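Local coordinates for protein putative tagatose-6-phosphate ketose/aldose isomerase (Escherichia coli, PDB 3C3J) that is of unconfirmed function but belongs to the SIS family, carrying two SIS domains in one chain, each built on a parallel beta sheet, at residues 13-17 against 360-364; 19-23 against 344-348. Numbering follows the deposited sequence.

How the interactions relate
Both interactions fasten the N-terminal region to the last helix of the chain, 335-356, and the turn after it, and both use the short helix 15-21. Interaction 1 holds the start of this helix against the turn that follows helix 335-356; interaction 2 sets its end, and the start of helix 23-49, against the middle of helix 335-356 itself. Their centres lie about 12 Å apart, on the same side of the chain's centre, with interaction 2 the deeper. Along the chain interaction 2 is nested inside the loop closed by interaction 1. Residues more than 320 positions apart are thus brought together, so that the N-terminal region runs along the last helix of the second domain.

Interaction 1 of 2, residues 13-17 against 360-364; sequences GTWTE and TPDTP
The carboxylate of Asp362 meets the opening turn of helix 15-21. Asp362 OD2 accepts the backbone amide of Trp15 (N to OD2 2.8 Å), while Asp362 OD1 accepts both Thr16 N at 2.9 Å and the hydroxyl of Thr16 (OG1 to OD1 2.7 Å). Asp362 is in the m rotamer with chi2 near -19°, and Thr16 OG1 is brought to it by an m rotamer. A negatively charged group thus satisfies amides that the first turn of a helix cannot pair internally. Thr14, extended at phi/psi -99/146, is the N-cap: its OG1 accepts Glu17 N at 3.1 Å with chi1 at p, and also bonds the side chain of Thr12. A water donates to Thr16 OG1 and Pro361 O, 2.8 Å from each, bridging the segments from Thr16 OG1 to Pro361 O.

Asp362 reaches the helix from a type I beta turn, Thr360 to Thr363, with Pro361 (-62/-29) and Asp362 (-69/-25) at its central positions; Thr360 OG1 donates to Thr363 O at 2.8 Å. The nearest CA pair is Thr16 and Asp362, with Thr16 CA 6.0 Å from Asp362 CA. The carboxylate also lies close to the indole, Asp362 OD2 being 3.4 Å from Trp15 CD1. Apolar packing is small: Thr14 CG2 touches Pro361 CG at 3.7 Å.

Outside the segments, the Trp15 ring makes a cation-pi contact with Arg168, and the Asp362 backbone hydrogen-bonds to Phe170. Thr14 and Pro361 both rest on Leu351, so helix 15-21 begins beside the C-terminal part of helix 335-356.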
ATOM      1  N   GLY A  13       2.805 -20.792 -27.252  1.00 21.40           N
ATOM      2  CA  GLY A  13       1.560 -21.556 -27.190  1.00 21.45           C
ATOM      3  C   GLY A  13       0.674 -21.269 -25.979  1.00 21.50           C
ATOM      4  O   GLY A  13      -0.269 -22.019 -25.719  1.00 22.99           O
ATOM      5  N   THR A  14       0.956 -20.184 -25.249  1.00 20.62           N
ATOM      6  CA  THR A  14       0.249 -19.865 -24.016  1.00 19.77           C
ATOM      7  C   THR A  14      -0.831 -18.813 -24.277  1.00 18.81           C
ATOM      8  O   THR A  14      -0.669 -17.938 -25.129  1.00 19.05           O
ATOM      9  CB  THR A  14       1.219 -19.378 -22.880  1.00 19.68           C
ATOM     10  OG1 THR A  14       1.855 -18.142 -23.242  1.00 17.58           O
ATOM     11  CG2 THR A  14       2.307 -20.445 -22.579  1.00 19.73           C
ATOM     12  N   TRP A  15      -1.931 -18.913 -23.546  1.00 17.72           N
ATOM     13  CA  TRP A  15      -2.956 -17.879 -23.543  1.00 18.03           C
ATOM     14  C   TRP A  15      -2.376 -16.562 -23.036  1.00 17.02           C
ATOM     15  O   TRP A  15      -2.783 -15.500 -23.496  1.00 15.50           O
ATOM     16  CB  TRP A  15      -4.139 -18.268 -22.647  1.00 19.55           C
ATOM     17  CG  TRP A  15      -4.928 -19.427 -23.147  1.00 22.32           C
ATOM     18  CD1 TRP A  15      -5.129 -20.638 -22.520  1.00 24.09           C
ATOM     19  CD2 TRP A  15      -5.636 -19.491 -24.377  1.00 23.35           C
ATOM     20  NE1 TRP A  15      -5.923 -21.445 -23.308  1.00 24.14           N
ATOM     21  CE2 TRP A  15      -6.252 -20.760 -24.447  1.00 24.11           C
ATOM     22  CE3 TRP A  15      -5.831 -18.588 -25.428  1.00 25.64           C
ATOM     23  CZ2 TRP A  15      -7.030 -21.152 -25.534  1.00 25.37           C
ATOM     24  CZ3 TRP A  15      -6.622 -18.987 -26.515  1.00 25.01           C
ATOM     25  CH2 TRP A  15      -7.210 -20.250 -26.547  1.00 24.46           C
ATOM     26  N   THR A  16      -1.451 -16.640 -22.073  1.00 15.94           N
ATOM     27  CA  THR A  16      -0.876 -15.440 -21.459  1.00 16.39           C
ATOM     28  C   THR A  16      -0.127 -14.626 -22.516  1.00 16.12           C
ATOM     29  O   THR A  16      -0.304 -13.403 -22.592  1.00 15.34           O
ATOM     30  CB  THR A  16      -0.009 -15.783 -20.212  1.00 15.73           C
ATOM     31  OG1 THR A  16      -0.800 -16.544 -19.279  1.00 16.34           O
ATOM     32  CG2 THR A  16       0.483 -14.511 -19.504  1.00 16.12           C
ATOM     33  N   GLU A  17       0.652 -15.294 -23.371  1.00 15.97           N
ATOM     34  CA  GLU A  17       1.356 -14.579 -24.429  1.00 16.19           C
ATOM     35  C   GLU A  17       0.394 -13.932 -25.415  1.00 16.23           C
ATOM     36  O   GLU A  17       0.597 -12.779 -25.813  1.00 14.93           O
ATOM     37  CB  GLU A  17       2.340 -15.474 -25.184  1.00 16.23           C
ATOM     38  CG  GLU A  17       3.047 -14.691 -26.272  1.00 16.75           C
ATOM     39  CD  GLU A  17       4.024 -15.502 -27.088  1.00 17.77           C
ATOM     40  OE1 GLU A  17       4.047 -16.751 -26.952  1.00 18.36           O
ATOM     41  OE2 GLU A  17       4.751 -14.875 -27.887  1.00 20.58           O
ATOM     42  N   THR A 360       3.999 -23.864 -16.074  1.00 27.21           N
ATOM     43  CA  THR A 360       2.945 -23.686 -17.047  1.00 26.39           C
ATOM     44  C   THR A 360       2.247 -22.358 -16.710  1.00 25.35           C
ATOM     45  O   THR A 360       1.426 -22.310 -15.813  1.00 24.41           O
ATOM     46  CB  THR A 360       1.956 -24.875 -16.987  1.00 27.10           C
ATOM     47  OG1 THR A 360       1.549 -25.092 -15.635  1.00 28.08           O
ATOM     48  CG2 THR A 360       2.620 -26.180 -17.496  1.00 27.80           C
ATOM     49  N   PRO A 361       2.608 -21.268 -17.408  1.00 24.46           N
ATOM     50  CA  PRO A 361       2.154 -19.942 -16.955  1.00 24.32           C
ATOM     51  C   PRO A 361       0.646 -19.718 -16.934  1.00 23.74           C
ATOM     52  O   PRO A 361       0.187 -18.929 -16.123  1.00 23.42           O
ATOM     53  CB  PRO A 361       2.835 -18.959 -17.933  1.00 24.00           C
ATOM     54  CG  PRO A 361       3.325 -19.755 -19.048  1.00 25.16           C
ATOM     55  CD  PRO A 361       3.459 -21.185 -18.610  1.00 24.65           C
ATOM     56  N   ASP A 362      -0.111 -20.386 -17.814  1.00 23.11           N
ATOM     57  CA  ASP A 362      -1.562 -20.180 -17.871  1.00 24.07           C
ATOM     58  C   ASP A 362      -2.243 -20.738 -16.616  1.00 24.43           C
ATOM     59  O   ASP A 362      -3.324 -20.295 -16.259  1.00 23.21           O
ATOM     60  CB  ASP A 362      -2.167 -20.821 -19.128  1.00 22.88           C
ATOM     61  CG  ASP A 362      -1.715 -20.152 -20.423  1.00 22.49           C
ATOM     62  OD1 ASP A 362      -1.222 -18.990 -20.397  1.00 18.94           O
ATOM     63  OD2 ASP A 362      -1.870 -20.790 -21.486  1.00 18.95           O
ATOM     64  N   THR A 363      -1.583 -21.723 -15.994  1.00 26.38           N
ATOM     65  CA  THR A 363      -2.005 -22.405 -14.763  1.00 27.89           C
ATOM     66  C   THR A 363      -0.732 -22.734 -13.935  1.00 29.00           C
ATOM     67  O   THR A 363      -0.245 -23.886 -13.896  1.00 29.09           O
ATOM     68  CB  THR A 363      -2.716 -23.728 -15.080  1.00 27.94           C
ATOM     69  OG1 THR A 363      -1.798 -24.612 -15.741  1.00 29.82           O
ATOM     70  CG2 THR A 363      -3.907 -23.505 -15.980  1.00 28.08           C
ATOM     71  N   PRO A 364      -0.129 -21.710 -13.331  1.00 30.05           N
ATOM     72  CA  PRO A 364       1.215 -21.917 -12.750  1.00 30.47           C
ATOM     73  C   PRO A 364       1.209 -22.427 -11.293  1.00 31.37           C
ATOM     74  O   PRO A 364       0.163 -22.375 -10.609  1.00 32.32           O
ATOM     75  CB  PRO A 364       1.843 -20.530 -12.865  1.00 30.68           C
ATOM     76  CG  PRO A 364       0.670 -19.585 -12.734  1.00 30.73           C
ATOM     77  CD  PRO A 364      -0.579 -20.316 -13.199  1.00 30.21           C
TER
HETATM   78  O   HOH W   1      -1.389 -16.701 -16.577  1.00 21.99           O

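Interaction 2 of 2, residues 19-23 against 344-348; sequences EIRHQ and MYAQT
Glu19, near the end of helix 15-21, faces another part of the fold: its carboxylate accepts the backbone amides of Arg168 and Gly169. Ile20 is the first of 19-23 to touch 344-348. Its CB points toward that segment, and with chi1 at m, Ile20 CG2 lies 3.6 Å from Thr348 CG2 and also borders the Gln347 side chain. The nearest CA atoms are those of Ile20 and Gln347, 7.3 Å apart. Arg21 points away, forming a salt bridge with Glu17 and a cation-pi contact with Phe214. At His22 (phi/psi -84/7) the backbone leaves the helical conformation, and the same residue is the N-cap of helix 23-49. Gln23 is helical again at -61/-56 and in the m,t rotamer; its CA-to-CB bond points toward 344-348, and its amide group meets that of Gln347 and the end of Met344, modelled as selenomethionine.

The three partners, Met344, Gln347 and Thr348, follow an i, i+3, i+4 spacing and so share one face of a regular helix. Helices 174-187 and 198-210 enclose the contact: Gln23 touches Ser174, Gln347 touches Thr177, and Ile20 lies on Leu208. This is buried helix packing, polar at Gln23 and apolar at Ile20, in which a helix-to-helix junction preceding the first parallel sheet sits on the last helix of the second alpha/beta SIS domain.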
ATOM      1  N   GLU A  19      -2.596 -12.955 -24.828  1.00 15.68           N
ATOM      2  CA  GLU A  19      -3.261 -11.886 -24.104  1.00 15.88           C
ATOM      3  C   GLU A  19      -2.349 -10.663 -23.933  1.00 14.87           C
ATOM      4  O   GLU A  19      -2.804  -9.516 -23.993  1.00 14.63           O
ATOM      5  CB  GLU A  19      -3.825 -12.451 -22.774  1.00 15.54           C
ATOM      6  CG  GLU A  19      -5.045 -13.365 -23.107  1.00 16.59           C
ATOM      7  CD  GLU A  19      -5.406 -14.428 -22.099  1.00 17.30           C
ATOM      8  OE1 GLU A  19      -4.800 -14.507 -20.984  1.00 17.79           O
ATOM      9  OE2 GLU A  19      -6.342 -15.204 -22.463  1.00 19.81           O
ATOM     10  N   ILE A  20      -1.066 -10.898 -23.748  1.00 14.67           N
ATOM     11  CA  ILE A  20      -0.106  -9.798 -23.712  1.00 14.75           C
ATOM     12  C   ILE A  20      -0.055  -9.114 -25.072  1.00 14.08           C
ATOM     13  O   ILE A  20      -0.173  -7.887 -25.178  1.00 13.59           O
ATOM     14  CB  ILE A  20       1.308 -10.254 -23.311  1.00 14.53           C
ATOM     15  CG1 ILE A  20       1.328 -10.709 -21.853  1.00 15.65           C
ATOM     16  CG2 ILE A  20       2.310  -9.114 -23.537  1.00 14.53           C
ATOM     17  CD1 ILE A  20       2.569 -11.541 -21.488  1.00 15.28           C
ATOM     18  N   ARG A  21       0.078  -9.909 -26.132  1.00 13.88           N
ATOM     19  CA  ARG A  21       0.280  -9.337 -27.465  1.00 14.13           C
ATOM     20  C   ARG A  21      -0.942  -8.600 -28.033  1.00 14.20           C
ATOM     21  O   ARG A  21      -0.762  -7.677 -28.824  1.00 14.55           O
ATOM     22  CB  ARG A  21       0.751 -10.407 -28.436  1.00 13.21           C
ATOM     23  CG  ARG A  21       2.136 -10.916 -28.135  1.00 14.48           C
ATOM     24  CD  ARG A  21       2.565 -11.902 -29.197  1.00 15.65           C
ATOM     25  NE  ARG A  21       3.931 -12.416 -29.034  1.00 16.48           N
ATOM     26  CZ  ARG A  21       5.032 -11.746 -29.370  1.00 17.37           C
ATOM     27  NH1 ARG A  21       4.959 -10.506 -29.807  1.00 15.93           N
ATOM     28  NH2 ARG A  21       6.226 -12.310 -29.231  1.00 17.93           N
ATOM     29  N   HIS A  22      -2.164  -8.999 -27.662  1.00 14.31           N
ATOM     30  CA  HIS A  22      -3.375  -8.325 -28.164  1.00 13.92           C
ATOM     31  C   HIS A  22      -3.796  -7.059 -27.400  1.00 13.87           C
ATOM     32  O   HIS A  22      -4.836  -6.461 -27.690  1.00 13.26           O
ATOM     33  CB  HIS A  22      -4.546  -9.314 -28.394  1.00 15.15           C
ATOM     34  CG  HIS A  22      -5.239  -9.827 -27.162  1.00 13.55           C
ATOM     35  ND1 HIS A  22      -5.426  -9.090 -26.013  1.00 15.55           N
ATOM     36  CD2 HIS A  22      -5.869 -11.009 -26.949  1.00 12.90           C
ATOM     37  CE1 HIS A  22      -6.129  -9.801 -25.147  1.00 14.79           C
ATOM     38  NE2 HIS A  22      -6.402 -10.973 -25.688  1.00 15.51           N
ATOM     39  N   GLN A  23      -2.962  -6.622 -26.459  1.00 13.13           N
ATOM     40  CA  GLN A  23      -3.266  -5.433 -25.655  1.00 13.40           C
ATOM     41  C   GLN A  23      -3.433  -4.115 -26.434  1.00 13.46           C
ATOM     42  O   GLN A  23      -4.501  -3.486 -26.316  1.00 13.39           O
ATOM     43  CB  GLN A  23      -2.251  -5.299 -24.543  1.00 13.24           C
ATOM     44  CG  GLN A  23      -2.587  -6.214 -23.377  1.00 12.35           C
ATOM     45  CD  GLN A  23      -1.508  -6.185 -22.317  1.00 13.91           C
ATOM     46  OE1 GLN A  23      -0.336  -6.507 -22.596  1.00 16.34           O
ATOM     47  NE2 GLN A  23      -1.873  -5.777 -21.111  1.00 11.54           N
HETATM   48  N   MSE A 344       4.339  -3.676 -20.079  1.00 13.52           N
HETATM   49  CA  MSE A 344       4.737  -4.550 -21.199  1.00 14.49           C
HETATM   50  C   MSE A 344       5.995  -5.342 -20.844  1.00 14.08           C
HETATM   51  O   MSE A 344       6.039  -6.561 -21.075  1.00 14.68           O
HETATM   52  CB  MSE A 344       4.979  -3.747 -22.493  1.00 14.61           C
HETATM   53  CG  MSE A 344       3.779  -2.953 -23.001  1.00 16.69           C
HETATM   54 SE   MSE A 344       2.158  -4.078 -23.367  1.00 26.19          SE
HETATM   55  CE  MSE A 344       1.199  -3.825 -21.620  1.00 16.91           C
ATOM     56  N   TYR A 345       6.990  -4.670 -20.264  1.00 14.26           N
ATOM     57  CA  TYR A 345       8.229  -5.336 -19.851  1.00 13.87           C
ATOM     58  C   TYR A 345       7.978  -6.294 -18.684  1.00 13.03           C
ATOM     59  O   TYR A 345       8.430  -7.428 -18.739  1.00 12.48           O
ATOM     60  CB  TYR A 345       9.343  -4.338 -19.511  1.00 14.93           C
ATOM     61  CG  TYR A 345       9.756  -3.470 -20.676  1.00 14.67           C
ATOM     62  CD1 TYR A 345      10.645  -3.935 -21.640  1.00 15.31           C
ATOM     63  CD2 TYR A 345       9.265  -2.169 -20.804  1.00 15.19           C
ATOM     64  CE1 TYR A 345      11.004  -3.137 -22.722  1.00 15.91           C
ATOM     65  CE2 TYR A 345       9.614  -1.371 -21.865  1.00 15.73           C
ATOM     66  CZ  TYR A 345      10.492  -1.855 -22.820  1.00 16.04           C
ATOM     67  OH  TYR A 345      10.843  -1.049 -23.870  1.00 17.76           O
ATOM     68  N   ALA A 346       7.251  -5.840 -17.650  1.00 12.72           N
ATOM     69  CA  ALA A 346       6.974  -6.659 -16.480  1.00 13.25           C
ATOM     70  C   ALA A 346       6.181  -7.942 -16.803  1.00 13.14           C
ATOM     71  O   ALA A 346       6.471  -9.033 -16.266  1.00 13.07           O
ATOM     72  CB  ALA A 346       6.226  -5.822 -15.423  1.00 12.48           C
ATOM     73  N   GLN A 347       5.173  -7.816 -17.667  1.00 12.99           N
ATOM     74  CA  GLN A 347       4.339  -8.975 -18.027  1.00 13.54           C
ATOM     75  C   GLN A 347       5.145 -10.020 -18.791  1.00 13.37           C
ATOM     76  O   GLN A 347       5.088 -11.227 -18.498  1.00 12.75           O
ATOM     77  CB  GLN A 347       3.147  -8.546 -18.871  1.00 13.86           C
ATOM     78  CG  GLN A 347       2.111  -7.671 -18.174  1.00 12.27           C
ATOM     79  CD  GLN A 347       1.130  -7.066 -19.183  1.00 14.19           C
ATOM     80  OE1 GLN A 347       1.427  -7.017 -20.382  1.00 15.03           O
ATOM     81  NE2 GLN A 347      -0.008  -6.572 -18.707  1.00 12.03           N
ATOM     82  N   THR A 348       5.876  -9.544 -19.781  1.00 13.77           N
ATOM     83  CA  THR A 348       6.637 -10.427 -20.658  1.00 14.97           C
ATOM     84  C   THR A 348       7.793 -11.013 -19.868  1.00 14.40           C
ATOM     85  O   THR A 348       8.053 -12.193 -19.994  1.00 14.94           O
ATOM     86  CB  THR A 348       7.079  -9.710 -21.955  1.00 15.15           C
ATOM     87  OG1 THR A 348       7.909  -8.586 -21.632  1.00 19.78           O
ATOM     88  CG2 THR A 348       5.861  -9.205 -22.723  1.00 16.22           C
TER